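Local coordinates for tyrosinase (Burkholderia thailandensis, PDB 5ZRD), which probably hydroxylates monophenols to catechols, and oxidises these to quinones, at a paired copper centre, at residues Val37-Leu42 and Glu103-Ile108; Arg434-Gly439 and Leu479-Ile484; Phe503-Ile508 and Leu528-Glu533. All coordinates share one frame; numbering follows the deposited sequence.

Contact 1. Residues Val37-Leu42 and Glu103-Ile108; sequences VGIQAL and EALQSI
Nonpolar contacts carry the meeting of the ends of helices 27-41 and 90-108, and I39 takes the largest share. Its CG1 occupies the crowded position between backbone N and carbonyl carbon (chi1 67°), which places the two branches on separate targets. CG1 leads on to CD1, which reaches L105 CD2 at 3.5 Å as the two chains cross obliquely. CG2, beside the backbone N, lies 4.0 Å from A104 CB.

I108 packs against the same helix with the length of its side chain. G38 has no side chain: I108 CG2 takes the space a CB would need, and CG1 lies 3.8 Å from G38 CA. CG1 also touches I39 CG2, and CD1 ends tip to tip with L42 CD1 at 4.2 Å.

The short axes come within 8.7 Å and cross at 102°, so the helices meet nearly square. Helix 90-108, which supplies the copper ligand H94, belongs to the tyrosinase central domain, and helix 27-41 packs across its C-terminal part; helix 50-57, which ends at the ligand H57, covers I39 with F50 and A104 with L53.

A polar atom enters at the A104 carbonyl. S107 OG donates to A104 O at 2.7 Å, in the carbonyl plane on a lone pair (C=O...donor angle 139°), one turn back along its own helix. The same oxygen lies 3.3 Å from I39 CG2 of the other helix.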
# COMPACT_ATOMS: atom_id res chain seq x y z
N VAL A 37 -1.00 -19.85 40.75
CA VAL A 37 -1.64 -18.66 41.35
C VAL A 37 -0.69 -17.46 41.22
O VAL A 37 -1.05 -16.39 40.72
CB VAL A 37 -2.05 -18.92 42.82
CG1 VAL A 37 -2.57 -17.65 43.48
CG2 VAL A 37 -3.09 -20.03 42.92
N GLY A 38 0.57 -17.66 41.57
CA GLY A 38 1.53 -16.56 41.51
C GLY A 38 1.72 -15.98 40.13
O GLY A 38 1.75 -14.75 39.97
N ILE A 39 1.88 -16.81 39.09
CA ILE A 39 2.13 -16.24 37.72
C ILE A 39 0.85 -15.59 37.20
O ILE A 39 0.91 -14.62 36.44
CB ILE A 39 2.75 -17.25 36.73
CG1 ILE A 39 1.82 -18.41 36.34
CG2 ILE A 39 4.09 -17.78 37.25
CD1 ILE A 39 2.23 -19.11 35.04
N GLN A 40 -0.31 -16.08 37.63
CA GLN A 40 -1.58 -15.46 37.22
C GLN A 40 -1.74 -14.09 37.89
O GLN A 40 -2.42 -13.24 37.34
CB GLN A 40 -2.76 -16.40 37.49
CG GLN A 40 -2.89 -17.45 36.39
CD GLN A 40 -3.97 -18.48 36.53
OE1 GLN A 40 -4.82 -18.45 37.42
NE2 GLN A 40 -3.95 -19.44 35.61
N ALA A 41 -1.07 -13.83 39.03
CA ALA A 41 -1.30 -12.57 39.74
C ALA A 41 -0.23 -11.54 39.38
O ALA A 41 -0.33 -10.41 39.80
CB ALA A 41 -1.33 -12.81 41.23
N LEU A 42 0.78 -11.89 38.61
CA LEU A 42 1.73 -10.86 38.24
C LEU A 42 1.06 -9.89 37.27
O LEU A 42 0.24 -10.29 36.52
CB LEU A 42 2.98 -11.50 37.64
CG LEU A 42 3.89 -12.17 38.67
CD1 LEU A 42 4.83 -13.17 38.01
CD2 LEU A 42 4.68 -11.11 39.47
N GLU A 103 9.96 -21.56 33.74
CA GLU A 103 10.93 -20.62 34.41
C GLU A 103 10.14 -19.61 35.25
O GLU A 103 10.54 -19.28 36.36
CB GLU A 103 11.82 -19.87 33.41
CG GLU A 103 13.12 -20.60 33.08
CD GLU A 103 14.13 -19.81 32.25
OE1 GLU A 103 13.72 -18.83 31.59
OE2 GLU A 103 15.32 -20.18 32.27
N ALA A 104 9.00 -19.15 34.71
CA ALA A 104 8.05 -18.27 35.40
C ALA A 104 7.43 -18.96 36.62
O ALA A 104 7.31 -18.32 37.65
CB ALA A 104 6.98 -17.84 34.45
N LEU A 105 7.02 -20.21 36.52
CA LEU A 105 6.45 -20.83 37.71
C LEU A 105 7.52 -20.84 38.82
O LEU A 105 7.20 -20.76 40.01
CB LEU A 105 5.96 -22.25 37.43
CG LEU A 105 4.81 -22.43 36.44
CD1 LEU A 105 4.57 -23.91 36.22
CD2 LEU A 105 3.51 -21.79 36.94
N GLN A 106 8.79 -20.95 38.42
CA GLN A 106 9.90 -21.20 39.35
C GLN A 106 10.27 -19.91 40.11
O GLN A 106 10.80 -19.97 41.23
CB GLN A 106 11.11 -21.75 38.59
CG GLN A 106 11.12 -23.27 38.46
CD GLN A 106 12.23 -23.79 37.58
OE1 GLN A 106 13.00 -23.02 36.99
NE2 GLN A 106 12.32 -25.10 37.47
N SER A 107 9.96 -18.78 39.50
CA SER A 107 10.08 -17.46 40.10
C SER A 107 9.09 -17.29 41.26
O SER A 107 9.32 -16.42 42.07
CB SER A 107 9.86 -16.38 39.09
OG SER A 107 8.47 -16.21 38.88
N ILE A 108 8.02 -18.05 41.32
CA ILE A 108 7.12 -18.05 42.45
C ILE A 108 7.56 -19.15 43.41
O ILE A 108 7.75 -18.89 44.59
CB ILE A 108 5.66 -18.27 42.00
CG1 ILE A 108 5.19 -17.28 40.93
CG2 ILE A 108 4.71 -18.31 43.19
CD1 ILE A 108 5.69 -15.86 41.11

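Contact 2. Residues Arg434-Gly439 and Leu479-Ile484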
# COMPACT_ATOMS: atom_id res chain seq x y z
N ARG A 434 -11.10 -24.01 -3.69
CA ARG A 434 -11.66 -23.09 -2.67
C ARG A 434 -10.69 -23.04 -1.47
O ARG A 434 -9.62 -22.46 -1.62
CB ARG A 434 -13.12 -23.44 -2.34
CG ARG A 434 -14.05 -22.24 -2.26
CD ARG A 434 -14.50 -21.75 -3.63
NE ARG A 434 -13.56 -20.82 -4.26
CZ ARG A 434 -13.81 -19.55 -4.56
NH1 ARG A 434 -12.82 -18.72 -4.85
NH2 ARG A 434 -15.06 -19.10 -4.57
N ALA A 435 -11.06 -23.66 -0.34
CA ALA A 435 -10.38 -23.48 0.96
C ALA A 435 -10.40 -22.00 1.41
O ALA A 435 -9.34 -21.41 1.63
CB ALA A 435 -8.97 -24.02 0.90
N GLN A 436 -11.60 -21.42 1.59
CA GLN A 436 -11.77 -20.00 2.03
C GLN A 436 -12.36 -19.97 3.44
O GLN A 436 -13.47 -19.44 3.65
CB GLN A 436 -12.64 -19.24 1.03
CG GLN A 436 -11.87 -18.21 0.21
CD GLN A 436 -12.42 -18.03 -1.18
OE1 GLN A 436 -12.86 -16.95 -1.56
NE2 GLN A 436 -12.38 -19.11 -1.95
N ILE A 437 -11.57 -20.42 4.41
CA ILE A 437 -12.10 -21.03 5.65
C ILE A 437 -11.74 -20.19 6.90
O ILE A 437 -10.66 -19.59 7.04
CB ILE A 437 -11.61 -22.49 5.74
CG1 ILE A 437 -12.20 -23.23 6.95
CG2 ILE A 437 -10.09 -22.57 5.69
CD1 ILE A 437 -13.64 -23.66 6.79
N GLN A 438 -12.69 -20.19 7.82
CA GLN A 438 -12.66 -19.50 9.08
C GLN A 438 -12.49 -20.56 10.18
O GLN A 438 -13.39 -21.39 10.40
CB GLN A 438 -13.99 -18.72 9.13
CG GLN A 438 -14.11 -17.56 10.13
CD GLN A 438 -12.99 -16.56 10.10
OE1 GLN A 438 -11.88 -16.84 10.55
NE2 GLN A 438 -13.28 -15.37 9.59
N GLY A 439 -11.34 -20.62 10.85
CA GLY A 439 -11.20 -21.49 12.01
C GLY A 439 -10.78 -22.93 11.69
O GLY A 439 -10.64 -23.32 10.54
N LEU A 479 -9.84 -14.87 1.47
CA LEU A 479 -9.48 -15.13 2.86
C LEU A 479 -8.02 -15.63 2.92
O LEU A 479 -7.14 -14.89 3.37
CB LEU A 479 -10.49 -16.13 3.43
CG LEU A 479 -10.77 -16.03 4.93
CD1 LEU A 479 -12.22 -16.37 5.24
CD2 LEU A 479 -9.81 -16.90 5.71
N THR A 480 -7.77 -16.86 2.44
CA THR A 480 -6.41 -17.48 2.37
C THR A 480 -6.53 -18.83 1.63
O THR A 480 -7.01 -19.79 2.22
CB THR A 480 -5.79 -17.61 3.77
OG1 THR A 480 -5.11 -16.38 4.05
CG2 THR A 480 -4.81 -18.75 3.93
N HIS A 481 -6.10 -18.90 0.37
CA HIS A 481 -6.37 -20.08 -0.49
C HIS A 481 -5.39 -21.23 -0.20
O HIS A 481 -4.17 -21.01 -0.12
CB HIS A 481 -6.38 -19.68 -1.98
CG HIS A 481 -7.70 -19.14 -2.42
ND1 HIS A 481 -8.46 -19.75 -3.40
CD2 HIS A 481 -8.40 -18.07 -2.00
CE1 HIS A 481 -9.57 -19.06 -3.57
NE2 HIS A 481 -9.56 -18.02 -2.72
N LEU A 482 -5.93 -22.45 -0.06
CA LEU A 482 -5.15 -23.61 0.44
C LEU A 482 -5.55 -24.91 -0.29
O LEU A 482 -6.74 -25.17 -0.61
CB LEU A 482 -5.35 -23.73 1.96
CG LEU A 482 -4.15 -24.27 2.76
CD1 LEU A 482 -3.00 -23.25 2.83
CD2 LEU A 482 -4.57 -24.69 4.16
N ASP A 483 -4.50 -25.69 -0.60
CA ASP A 483 -4.56 -27.10 -1.00
C ASP A 483 -5.20 -27.92 0.12
O ASP A 483 -4.64 -28.02 1.22
CB ASP A 483 -3.12 -27.69 -1.24
CG ASP A 483 -2.69 -27.70 -2.74
OD1 ASP A 483 -2.26 -26.63 -3.26
OD2 ASP A 483 -2.70 -28.79 -3.40
N ILE A 484 -6.35 -28.53 -0.14
CA ILE A 484 -6.80 -29.64 0.68
C ILE A 484 -6.10 -30.91 0.15
O ILE A 484 -6.36 -31.35 -0.97
CB ILE A 484 -8.34 -29.79 0.69
CG1 ILE A 484 -9.08 -28.48 0.99
CG2 ILE A 484 -8.77 -30.89 1.65
CD1 ILE A 484 -9.23 -28.14 2.46
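Two irregular surface loops of the C-terminal beta region meet here, one leading from strand 426-430 to strand 441-450, the other from strand 456-466 to strand 485-489. Their touching parts run 113° apart, so the loops cross instead of pairing as strands.

The tightest point is A435, whose methyl is pressed onto the backbone of the other loop: CB lies 2.9 Å from L482 O. The same CB also meets L482 CB at 3.8 Å. A435 has a left-handed backbone conformation. Its carbonyl oxygen is 2.9 Å from T480 O; as both atoms are acceptors, this close pair should be repulsive.

The second of these loops also carries L467, which lines the pocket of the oxygen atom between the coppers, and C475 and C478, which are not disulfide-linked in this structure. At its L479 end CG stands anti to the backbone N (chi1 -150°), and the forked tip spreads over the opposing backbone: CD2 is 3.1 Å from I437 O, while CD1 lies by Q436 O. P163 of the second subunit packs against L479 and Q438.

Farther along, H481 lies alongside Q436 and R434, all pointing the same way. Q436 CD comes within 3.2 Å of H481 NE2, with the amide and ring planes 39° apart. Bent at chi2 and chi3, R434 curls back so that NH1 meets the imidazole edge in its plane, 3.5 Å from H481 CE1; Q436 CD lies over one guanidinium face, toward its rim. The nearby arginine would be expected to disfavour protonation of H481. T480 OG1 turns back onto L479 O at 2.6 Å, in the carbonyl plane.

Contact 3. Residues Phe503-Ile508 and Leu528-Glu533; sequences FRVEFI and LQPKFE
The phenyl ring of F532 is the main bump. It projects from strand 531-534 into a shallow hollow along strand 502-509, formed by F503 CB, the backbone of F503 and R504, and V505 CG1. The roof over one face is F503 CB, a CH-pi contact 3.7 Å from the F532 ring centroid and 17° off the ring normal. V505 CG1 closes the hollow at the ring edge, near its plane, 4.0 Å from F532 CE1. The far end of the ring slips under the chain, where CZ lies 3.8 Å from R504 CA.

The F503 ring itself leads away from F532. With CG beside the backbone N, the two aromatic side chains slide past each other in opposite directions; their rings are oblique, centroids 5.9 Å apart and planes inclined by 35°.

The two strands belong to different sheets: 502-509 to the mixed one, 531-534 to the three-stranded antiparallel one. Their short axes pass 8.3 Å apart at 124°, too distant for backbone pairing, and side chains from the two sheets meet face to face, F532 and P530 against F503 and V505. V429 of strand 426-430, the neighbour of 531-534 in its sheet, touches both V505 and P530.

Beyond F532 the protrusions are smaller. V505 branches with CG2 in the crowded position between N and carbonyl carbon, and meets the pyrrolidine tip head-on, CG2 to P530 CG at 3.7 Å. Next along, L528 lies at about a right angle to F507, setting its CD2 methyl 4.0 Å from F507 CE1; L528 is poorly ordered, so this is the least certain fit. R504 directs its CB away from the interface, and its guanidinium forms a salt bridge with E458.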
# COMPACT_ATOMS: atom_id res chain seq x y z
N PHE A 503 -16.23 -43.35 -1.99
CA PHE A 503 -15.59 -42.61 -0.93
C PHE A 503 -16.32 -41.28 -0.70
O PHE A 503 -16.83 -40.69 -1.62
CB PHE A 503 -14.11 -42.35 -1.23
CG PHE A 503 -13.30 -43.60 -1.42
CD1 PHE A 503 -13.03 -44.43 -0.34
CD2 PHE A 503 -12.80 -43.93 -2.67
CE1 PHE A 503 -12.28 -45.57 -0.52
CE2 PHE A 503 -12.05 -45.08 -2.85
CZ PHE A 503 -11.79 -45.90 -1.77
N ARG A 504 -16.29 -40.81 0.54
CA ARG A 504 -16.74 -39.46 0.85
C ARG A 504 -15.93 -38.92 2.04
O ARG A 504 -15.39 -39.69 2.83
CB ARG A 504 -18.25 -39.47 1.16
CG ARG A 504 -18.56 -40.20 2.45
CD ARG A 504 -20.04 -40.47 2.63
NE ARG A 504 -20.57 -39.62 3.67
CZ ARG A 504 -20.66 -39.95 4.94
NH1 ARG A 504 -20.88 -39.02 5.85
NH2 ARG A 504 -20.52 -41.22 5.30
N VAL A 505 -15.89 -37.60 2.18
CA VAL A 505 -15.32 -36.98 3.36
C VAL A 505 -16.41 -36.13 4.01
O VAL A 505 -17.09 -35.42 3.35
CB VAL A 505 -14.10 -36.09 3.02
CG1 VAL A 505 -12.94 -36.90 2.50
CG2 VAL A 505 -14.46 -35.00 2.03
N GLU A 506 -16.54 -36.24 5.32
CA GLU A 506 -17.38 -35.38 6.15
C GLU A 506 -16.46 -34.28 6.70
O GLU A 506 -15.45 -34.59 7.35
CB GLU A 506 -18.01 -36.24 7.26
CG GLU A 506 -18.69 -35.49 8.39
CD GLU A 506 -18.97 -36.28 9.68
OE1 GLU A 506 -18.49 -37.44 9.79
OE2 GLU A 506 -19.66 -35.71 10.59
N PHE A 507 -16.77 -33.02 6.41
CA PHE A 507 -16.12 -31.89 7.07
C PHE A 507 -16.87 -31.50 8.34
O PHE A 507 -18.11 -31.42 8.35
CB PHE A 507 -16.05 -30.69 6.15
CG PHE A 507 -15.09 -30.88 5.01
CD1 PHE A 507 -15.51 -31.43 3.82
CD2 PHE A 507 -13.76 -30.53 5.15
CE1 PHE A 507 -14.61 -31.60 2.78
CE2 PHE A 507 -12.86 -30.70 4.11
CZ PHE A 507 -13.29 -31.23 2.92
N ILE A 508 -16.14 -31.29 9.42
CA ILE A 508 -16.71 -30.70 10.60
C ILE A 508 -15.99 -29.37 10.82
O ILE A 508 -14.77 -29.36 11.03
CB ILE A 508 -16.58 -31.64 11.81
CG1 ILE A 508 -17.19 -33.02 11.53
CG2 ILE A 508 -17.17 -30.99 13.05
CD1 ILE A 508 -16.87 -34.05 12.60
N LEU A 528 -18.51 -28.75 -3.20
CA LEU A 528 -17.06 -29.04 -3.24
C LEU A 528 -16.90 -30.55 -3.48
O LEU A 528 -17.21 -31.35 -2.59
CB LEU A 528 -16.42 -28.59 -1.91
CG LEU A 528 -15.13 -29.28 -1.46
CD1 LEU A 528 -13.99 -29.09 -2.46
CD2 LEU A 528 -14.71 -28.79 -0.08
N GLN A 529 -16.50 -30.93 -4.69
CA GLN A 529 -16.35 -32.36 -5.06
C GLN A 529 -14.88 -32.75 -4.87
O GLN A 529 -14.00 -32.33 -5.63
CB GLN A 529 -16.83 -32.62 -6.50
CG GLN A 529 -18.33 -32.42 -6.72
CD GLN A 529 -19.19 -33.66 -6.58
OE1 GLN A 529 -18.96 -34.53 -5.74
NE2 GLN A 529 -20.22 -33.74 -7.40
N PRO A 530 -14.59 -33.53 -3.82
CA PRO A 530 -13.20 -33.94 -3.64
C PRO A 530 -12.84 -34.99 -4.70
O PRO A 530 -13.70 -35.72 -5.17
CB PRO A 530 -13.12 -34.55 -2.23
CG PRO A 530 -14.42 -34.12 -1.57
CD PRO A 530 -15.39 -34.09 -2.73
N LYS A 531 -11.58 -35.01 -5.09
CA LYS A 531 -11.03 -36.11 -5.87
C LYS A 531 -10.48 -37.14 -4.90
O LYS A 531 -9.88 -36.81 -3.89
CB LYS A 531 -9.91 -35.64 -6.81
CG LYS A 531 -10.34 -34.72 -7.94
CD LYS A 531 -10.54 -33.25 -7.55
CE LYS A 531 -10.86 -32.34 -8.72
NZ LYS A 531 -12.05 -32.81 -9.47
N PHE A 532 -10.64 -38.39 -5.27
CA PHE A 532 -10.14 -39.49 -4.51
C PHE A 532 -9.20 -40.33 -5.37
O PHE A 532 -9.54 -40.67 -6.48
CB PHE A 532 -11.30 -40.37 -4.08
CG PHE A 532 -12.29 -39.65 -3.21
CD1 PHE A 532 -12.06 -39.50 -1.85
CD2 PHE A 532 -13.44 -39.09 -3.77
CE1 PHE A 532 -12.98 -38.84 -1.05
CE2 PHE A 532 -14.36 -38.43 -2.96
CZ PHE A 532 -14.14 -38.31 -1.60
N GLU A 533 -8.07 -40.74 -4.81
CA GLU A 533 -7.10 -41.53 -5.55
C GLU A 533 -6.58 -42.61 -4.60
O GLU A 533 -6.43 -42.38 -3.40
CB GLU A 533 -6.09 -40.54 -6.12
CG GLU A 533 -4.69 -41.04 -6.38
CD GLU A 533 -3.79 -39.90 -6.85
OE1 GLU A 533 -2.59 -40.17 -7.15
OE2 GLU A 533 -4.29 -38.74 -6.90

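How the contacts relate
Contact 1 lies on the opposite side of the chain's centre from the other two: its centre is 39 Å from that of contact 2 and 47 Å from that of contact 3. Contacts 2 and 3 are neighbours in the C-terminal beta region, with centres 15 Å apart and nearest atoms about 5 Å apart, so they do not touch directly. Strand 426-430 connects them: it pairs with strand 531-534 and runs on toward loop 434-439. The copper centre lies between the two groups. The side chain of L105 is about 12 Å from that of the ligand H320, and that of L482 about 11 Å from H85, whereas contact 3 is remote from the annotated sites.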